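Local coordinates for inner membrane protein (Salmonella typhimurium LT2, PDB 2QJV) that probably isomerises glucuronate, as a metal-binding, IolB-like member of the KduI/IolB family of cupins, at residues 156-161 / 241-246; 48-53 / 149-154. The protein carries 2 engineered substitutions. One frame throughout, in Å; residues are numbered along the deposited sequence.

Contact 1. Residues 156-161 / 241-246; sequences VEVYTN and YLNVMA
Val156 O accepts the backbone N-H of Asn243 at 2.8 Å (Asn243 N to Val156 O), and the CA-H of Leu242 closes on the same oxygen. Tyr241 O is held in the same way: Val158 N donates to it, and Glu157 CA comes within 3.2 Å of Tyr241 O as a CA-H...O contact. With Val156 N to Asn243 O and Tyr241 N to Val158 O, four bonds join the antiparallel strands 156-160 and 241-246, placing Glu157 and Leu242 as the non-hydrogen-bonded pair between two hydrogen-bonded ones.

Val156, Val158, Tyr241 and Asn243 share one face of the sheet. Tyr241 CG lies between its own N and carbonyl carbon (chi1 51°), and the ring runs beside Val158, the two side chains pointing the same way. Val158 CB meets Tyr241 CE1 at 3.6 Å, while Val158 CG1 reaches the phenol end, 3.9 Å from Tyr241 OH. That hydroxyl bonds to Ser166 and Ser167, and Thr160 OG1 also pairs with Ser166 OG. Alongside, Val156 CG1 packs 3.6 Å from Asn243 OD1, whereas Asn243 ND2 bonds to Thr187 O, which sets the rotation of the amide and turns OD1 toward Val156 CG1.

On the other face, Leu242 CD1 lies 3.6 Å from Val156 O and close to Glu157 CB. The buried Glu157 carboxylate is satisfied from outside the pair: OE2 by a salt bridge to Arg75 and a hydrogen bond with His141, OE1 by a hydrogen bond with Tyr240 OH.

Asn243 also touches Glu186, which binds a nickel ion together with His171, His173 and His229; the Asn243 side chain lies about 6 Å from the metal. Asn243 thus probably belongs to the second shell of a cupin-type metal site, with three histidines and one glutamate as ligands.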
loop_
_atom_site.group_PDB
_atom_site.type_symbol
_atom_site.label_atom_id
_atom_site.label_comp_id
_atom_site.label_asym_id
_atom_site.label_seq_id
_atom_site.Cartn_x
_atom_site.Cartn_y
_atom_site.Cartn_z
ATOM N N VAL A 156 7.527 -32.070 3.131
ATOM C CA VAL A 156 8.961 -32.120 3.376
ATOM C C VAL A 156 9.291 -31.167 4.540
ATOM O O VAL A 156 8.587 -30.191 4.752
ATOM C CB VAL A 156 9.752 -31.734 2.077
ATOM C CG1 VAL A 156 9.440 -30.280 1.652
ATOM C CG2 VAL A 156 11.267 -31.940 2.217
ATOM N N GLU A 157 10.343 -31.484 5.297
ATOM C CA GLU A 157 10.878 -30.576 6.316
ATOM C C GLU A 157 12.389 -30.365 6.000
ATOM O O GLU A 157 13.109 -31.277 5.556
ATOM C CB GLU A 157 10.536 -31.022 7.760
ATOM C CG GLU A 157 11.180 -32.269 8.221
ATOM C CD GLU A 157 10.772 -32.730 9.604
ATOM O OE1 GLU A 157 9.796 -32.216 10.213
ATOM O OE2 GLU A 157 11.380 -33.711 10.017
ATOM N N VAL A 158 12.846 -29.127 6.187
ATOM C CA VAL A 158 14.195 -28.699 5.875
ATOM C C VAL A 158 14.832 -27.904 7.034
ATOM O O VAL A 158 14.144 -27.109 7.690
ATOM C CB VAL A 158 14.192 -27.827 4.573
ATOM C CG1 VAL A 158 15.621 -27.356 4.192
ATOM C CG2 VAL A 158 13.525 -28.585 3.409
ATOM N N TYR A 159 16.122 -28.179 7.270
ATOM C CA TYR A 159 16.937 -27.535 8.293
ATOM C C TYR A 159 18.009 -26.731 7.626
ATOM O O TYR A 159 18.828 -27.264 6.892
ATOM C CB TYR A 159 17.609 -28.530 9.227
ATOM C CG TYR A 159 16.661 -29.369 9.996
ATOM C CD1 TYR A 159 16.043 -30.470 9.410
ATOM C CD2 TYR A 159 16.420 -29.108 11.324
ATOM C CE1 TYR A 159 15.176 -31.264 10.122
ATOM C CE2 TYR A 159 15.553 -29.888 12.042
ATOM C CZ TYR A 159 14.948 -30.974 11.458
ATOM O OH TYR A 159 14.074 -31.725 12.196
ATOM N N THR A 160 17.992 -25.424 7.904
ATOM C CA THR A 160 18.929 -24.480 7.329
ATOM C C THR A 160 19.703 -23.830 8.478
ATOM O O THR A 160 19.160 -23.052 9.238
ATOM C CB THR A 160 18.227 -23.432 6.421
ATOM O OG1 THR A 160 17.319 -24.091 5.521
ATOM C CG2 THR A 160 19.289 -22.579 5.600
ATOM N N ASN A 161 20.984 -24.126 8.566
ATOM C CA ASN A 161 21.813 -23.530 9.634
ATOM C C ASN A 161 22.059 -22.040 9.408
ATOM O O ASN A 161 22.041 -21.556 8.258
ATOM C CB ASN A 161 23.083 -24.351 9.821
ATOM C CG ASN A 161 22.783 -25.754 10.346
ATOM O OD1 ASN A 161 21.669 -26.057 10.822
ATOM N ND2 ASN A 161 23.766 -26.598 10.278
ATOM N N TYR A 241 11.889 -25.428 8.572
ATOM C CA TYR A 241 10.528 -25.270 8.056
ATOM C C TYR A 241 9.930 -26.568 7.546
ATOM O O TYR A 241 10.633 -27.448 7.047
ATOM C CB TYR A 241 10.386 -24.145 6.996
ATOM C CG TYR A 241 11.370 -24.179 5.845
ATOM C CD1 TYR A 241 11.197 -25.062 4.763
ATOM C CD2 TYR A 241 12.460 -23.304 5.820
ATOM C CE1 TYR A 241 12.080 -25.080 3.713
ATOM C CE2 TYR A 241 13.351 -23.317 4.778
ATOM C CZ TYR A 241 13.157 -24.210 3.711
ATOM O OH TYR A 241 14.029 -24.205 2.649
ATOM N N LEU A 242 8.612 -26.684 7.763
ATOM C CA LEU A 242 7.790 -27.770 7.286
ATOM C C LEU A 242 6.970 -27.220 6.133
ATOM O O LEU A 242 6.284 -26.190 6.288
ATOM C CB LEU A 242 6.894 -28.322 8.392
ATOM C CG LEU A 242 5.890 -29.414 8.079
ATOM C CD1 LEU A 242 6.573 -30.742 7.655
ATOM C CD2 LEU A 242 4.978 -29.625 9.318
ATOM N N ASN A 243 7.094 -27.859 4.976
ATOM C CA ASN A 243 6.391 -27.471 3.738
ATOM C C ASN A 243 5.334 -28.457 3.336
ATOM O O ASN A 243 5.504 -29.678 3.480
ATOM C CB ASN A 243 7.326 -27.379 2.499
ATOM C CG ASN A 243 8.490 -26.393 2.639
ATOM O OD1 ASN A 243 9.637 -26.749 2.354
ATOM N ND2 ASN A 243 8.218 -25.207 3.054
ATOM N N VAL A 244 4.228 -27.915 2.835
ATOM C CA VAL A 244 3.129 -28.674 2.238
ATOM C C VAL A 244 2.961 -28.137 0.795
ATOM O O VAL A 244 2.969 -26.906 0.557
ATOM C CB VAL A 244 1.778 -28.600 3.030
ATOM C CG1 VAL A 244 0.676 -29.475 2.385
ATOM C CG2 VAL A 244 2.004 -28.976 4.527
HETATM N N MSE A 245 2.838 -29.062 -0.150
HETATM C CA MSE A 245 2.520 -28.755 -1.531
HETATM C C MSE A 245 1.413 -29.634 -2.067
HETATM O O MSE A 245 1.238 -30.769 -1.633
HETATM C CB MSE A 245 3.732 -28.923 -2.461
HETATM C CG MSE A 245 4.811 -27.879 -2.287
HETATM SE SE MSE A 245 6.258 -28.257 -3.561
HETATM C CE MSE A 245 6.861 -29.828 -2.814
ATOM N N ALA A 246 0.654 -29.074 -3.011
ATOM C CA ALA A 246 -0.373 -29.792 -3.772
ATOM C C ALA A 246 -0.824 -28.957 -4.969
ATOM O O ALA A 246 -0.678 -27.725 -4.976
ATOM C CB ALA A 246 -1.620 -30.229 -2.886
#

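Contact 2. Residues 48-53 / 149-154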
loop_
_atom_site.group_PDB
_atom_site.type_symbol
_atom_site.label_atom_id
_atom_site.label_comp_id
_atom_site.label_asym_id
_atom_site.label_seq_id
_atom_site.Cartn_x
_atom_site.Cartn_y
_atom_site.Cartn_z
ATOM N N GLU A 48 -13.832 -34.576 2.318
ATOM C CA GLU A 48 -13.249 -34.817 1.003
ATOM C C GLU A 48 -11.759 -34.485 0.922
ATOM O O GLU A 48 -11.228 -34.308 -0.158
ATOM C CB GLU A 48 -14.028 -33.990 -0.042
ATOM C CG GLU A 48 -15.560 -34.279 -0.088
ATOM C CD GLU A 48 -15.924 -35.690 -0.531
ATOM O OE1 GLU A 48 -15.038 -36.476 -0.934
ATOM O OE2 GLU A 48 -17.133 -36.017 -0.486
ATOM N N ARG A 49 -11.100 -34.336 2.065
ATOM C CA ARG A 49 -9.682 -34.032 2.106
ATOM C C ARG A 49 -8.861 -35.188 2.710
ATOM O O ARG A 49 -9.308 -35.861 3.654
ATOM C CB ARG A 49 -9.511 -32.718 2.879
ATOM C CG ARG A 49 -10.187 -31.595 2.087
ATOM C CD ARG A 49 -10.090 -30.251 2.646
ATOM N NE ARG A 49 -8.760 -29.662 2.704
ATOM C CZ ARG A 49 -8.108 -29.084 1.697
ATOM N NH1 ARG A 49 -8.552 -29.118 0.433
ATOM N NH2 ARG A 49 -6.963 -28.508 1.957
ATOM N N GLU A 50 -7.714 -35.473 2.088
ATOM C CA GLU A 50 -6.721 -36.368 2.676
ATOM C C GLU A 50 -5.827 -35.477 3.558
ATOM O O GLU A 50 -5.749 -34.253 3.385
ATOM C CB GLU A 50 -5.877 -37.151 1.662
ATOM C CG GLU A 50 -5.067 -36.299 0.745
ATOM C CD GLU A 50 -4.099 -37.062 -0.129
ATOM O OE1 GLU A 50 -4.206 -38.315 -0.260
ATOM O OE2 GLU A 50 -3.226 -36.354 -0.696
ATOM N N ARG A 51 -5.211 -36.111 4.539
ATOM C CA ARG A 51 -4.374 -35.464 5.519
ATOM C C ARG A 51 -3.077 -36.230 5.847
ATOM O O ARG A 51 -2.981 -37.463 5.726
ATOM C CB ARG A 51 -5.146 -35.247 6.833
ATOM C CG ARG A 51 -6.264 -34.215 6.801
ATOM C CD ARG A 51 -7.180 -34.248 8.032
ATOM N NE ARG A 51 -8.174 -33.159 7.966
ATOM C CZ ARG A 51 -9.349 -33.220 7.332
ATOM N NH1 ARG A 51 -9.708 -34.297 6.666
ATOM N NH2 ARG A 51 -10.156 -32.160 7.315
ATOM N N CYS A 52 -2.075 -35.448 6.259
ATOM C CA CYS A 52 -0.819 -35.946 6.765
ATOM C C CYS A 52 -0.603 -35.194 8.095
ATOM O O CYS A 52 -0.447 -33.985 8.143
ATOM C CB CYS A 52 0.355 -35.745 5.788
ATOM S SG CYS A 52 1.915 -36.468 6.375
ATOM N N LEU A 53 -0.707 -35.957 9.170
ATOM C CA LEU A 53 -0.546 -35.491 10.535
ATOM C C LEU A 53 0.913 -35.589 10.830
ATOM O O LEU A 53 1.450 -36.701 10.873
ATOM C CB LEU A 53 -1.300 -36.386 11.502
ATOM C CG LEU A 53 -2.821 -36.205 11.707
ATOM C CD1 LEU A 53 -3.526 -35.849 10.430
ATOM C CD2 LEU A 53 -3.398 -37.464 12.378
ATOM N N LEU A 149 3.120 -42.830 -1.766
ATOM C CA LEU A 149 1.689 -42.774 -2.099
ATOM C C LEU A 149 0.845 -41.744 -1.332
ATOM O O LEU A 149 0.887 -41.657 -0.108
ATOM C CB LEU A 149 1.067 -44.184 -1.932
ATOM C CG LEU A 149 1.616 -45.318 -2.787
ATOM C CD1 LEU A 149 1.004 -46.673 -2.369
ATOM C CD2 LEU A 149 1.431 -45.092 -4.299
ATOM N N ALA A 150 0.104 -40.935 -2.099
ATOM C CA ALA A 150 -0.897 -39.992 -1.630
ATOM C C ALA A 150 -1.654 -39.512 -2.878
ATOM O O ALA A 150 -1.156 -39.626 -3.999
ATOM C CB ALA A 150 -0.298 -38.816 -0.813
ATOM N N ASP A 151 -2.859 -38.982 -2.703
ATOM C CA ASP A 151 -3.620 -38.481 -3.832
ATOM C C ASP A 151 -3.076 -37.132 -4.355
ATOM O O ASP A 151 -3.014 -36.880 -5.547
ATOM C CB ASP A 151 -5.103 -38.247 -3.470
ATOM C CG ASP A 151 -5.804 -39.469 -2.887
ATOM O OD1 ASP A 151 -5.307 -40.616 -2.981
ATOM O OD2 ASP A 151 -6.888 -39.221 -2.295
ATOM N N SER A 152 -2.695 -36.292 -3.417
ATOM C CA SER A 152 -2.359 -34.879 -3.658
ATOM C C SER A 152 -1.141 -34.344 -2.888
ATOM O O SER A 152 -0.295 -33.638 -3.456
ATOM C CB SER A 152 -3.597 -34.043 -3.280
ATOM O OG SER A 152 -4.704 -34.337 -4.140
ATOM N N LEU A 153 -1.064 -34.700 -1.600
ATOM C CA LEU A 153 -0.064 -34.158 -0.654
ATOM C C LEU A 153 1.401 -34.486 -0.932
ATOM O O LEU A 153 1.768 -35.628 -1.227
ATOM C CB LEU A 153 -0.390 -34.583 0.802
ATOM C CG LEU A 153 -1.593 -33.932 1.504
ATOM C CD1 LEU A 153 -2.040 -34.767 2.766
ATOM C CD2 LEU A 153 -1.334 -32.439 1.845
ATOM N N LEU A 154 2.230 -33.446 -0.805
ATOM C CA LEU A 154 3.672 -33.544 -0.867
ATOM C C LEU A 154 4.112 -32.799 0.390
ATOM O O LEU A 154 3.712 -31.668 0.592
ATOM C CB LEU A 154 4.223 -32.909 -2.130
ATOM C CG LEU A 154 3.792 -33.536 -3.481
ATOM C CD1 LEU A 154 4.116 -32.598 -4.668
ATOM C CD2 LEU A 154 4.442 -34.895 -3.633
#
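The carboxylate of Glu50 receives three successive backbone N-H groups of the 149-154 loop. Glu50 CG lies between its own N and carbonyl carbon (chi1 61°) and the chain beyond is extended, carrying the acid group to the loop. Asp151 N meets Glu50 OE1 on its syn side at 2.9 Å. Glu50 OE2 takes two donors: Leu153 N at 2.9 Å, nearly in line with the C-O bond, and Ser152 N at 2.8 Å, from above the carboxylate plane. Tyr88 OH is a further partner of OE1. Glu50 stands on strand 49-55 of one cupin sheet, and the loop that holds it leads into strand 154-160 of another.

The planes of the Asp151 and Glu50 carboxylates are 17° apart, with Asp151 OD2 3.5 Å from Glu50 OE1. Bonds from Phe113 N and Gly114 N to Asp151 OD2 may ease the repulsion of these like charges. The Leu153 and Glu50 side chains run antiparallel alongside each other. Leu153 CD1 is anti to its own CA (chi2 163°) and rests on the backbone at Cys52 N, 3.6 Å away, and 4.0 Å from Cys52 CB.

In the fold
Both segments of contact 2 precede those of contact 1 along the chain: 48-53, 149-154, 156-161 and then 241-246. The contact centres are about 16 Å apart. Contact 1 lies inside the five-stranded sheet that includes strands 154-160 and 238-246, whereas contact 2 ties the loop entering that sheet to strand 49-55 of the six-stranded one. The two contacts meet directly, through a probable hydrogen bond from Met245 N to Leu154 O (2.8 Å) and through Val244 packing on Leu153. Strand 154-160 and its leading loop therefore connect both sheets, consistent with a two-cupin architecture in which the nickel site of His171, His173, Glu186 and His229 lies beside contact 1.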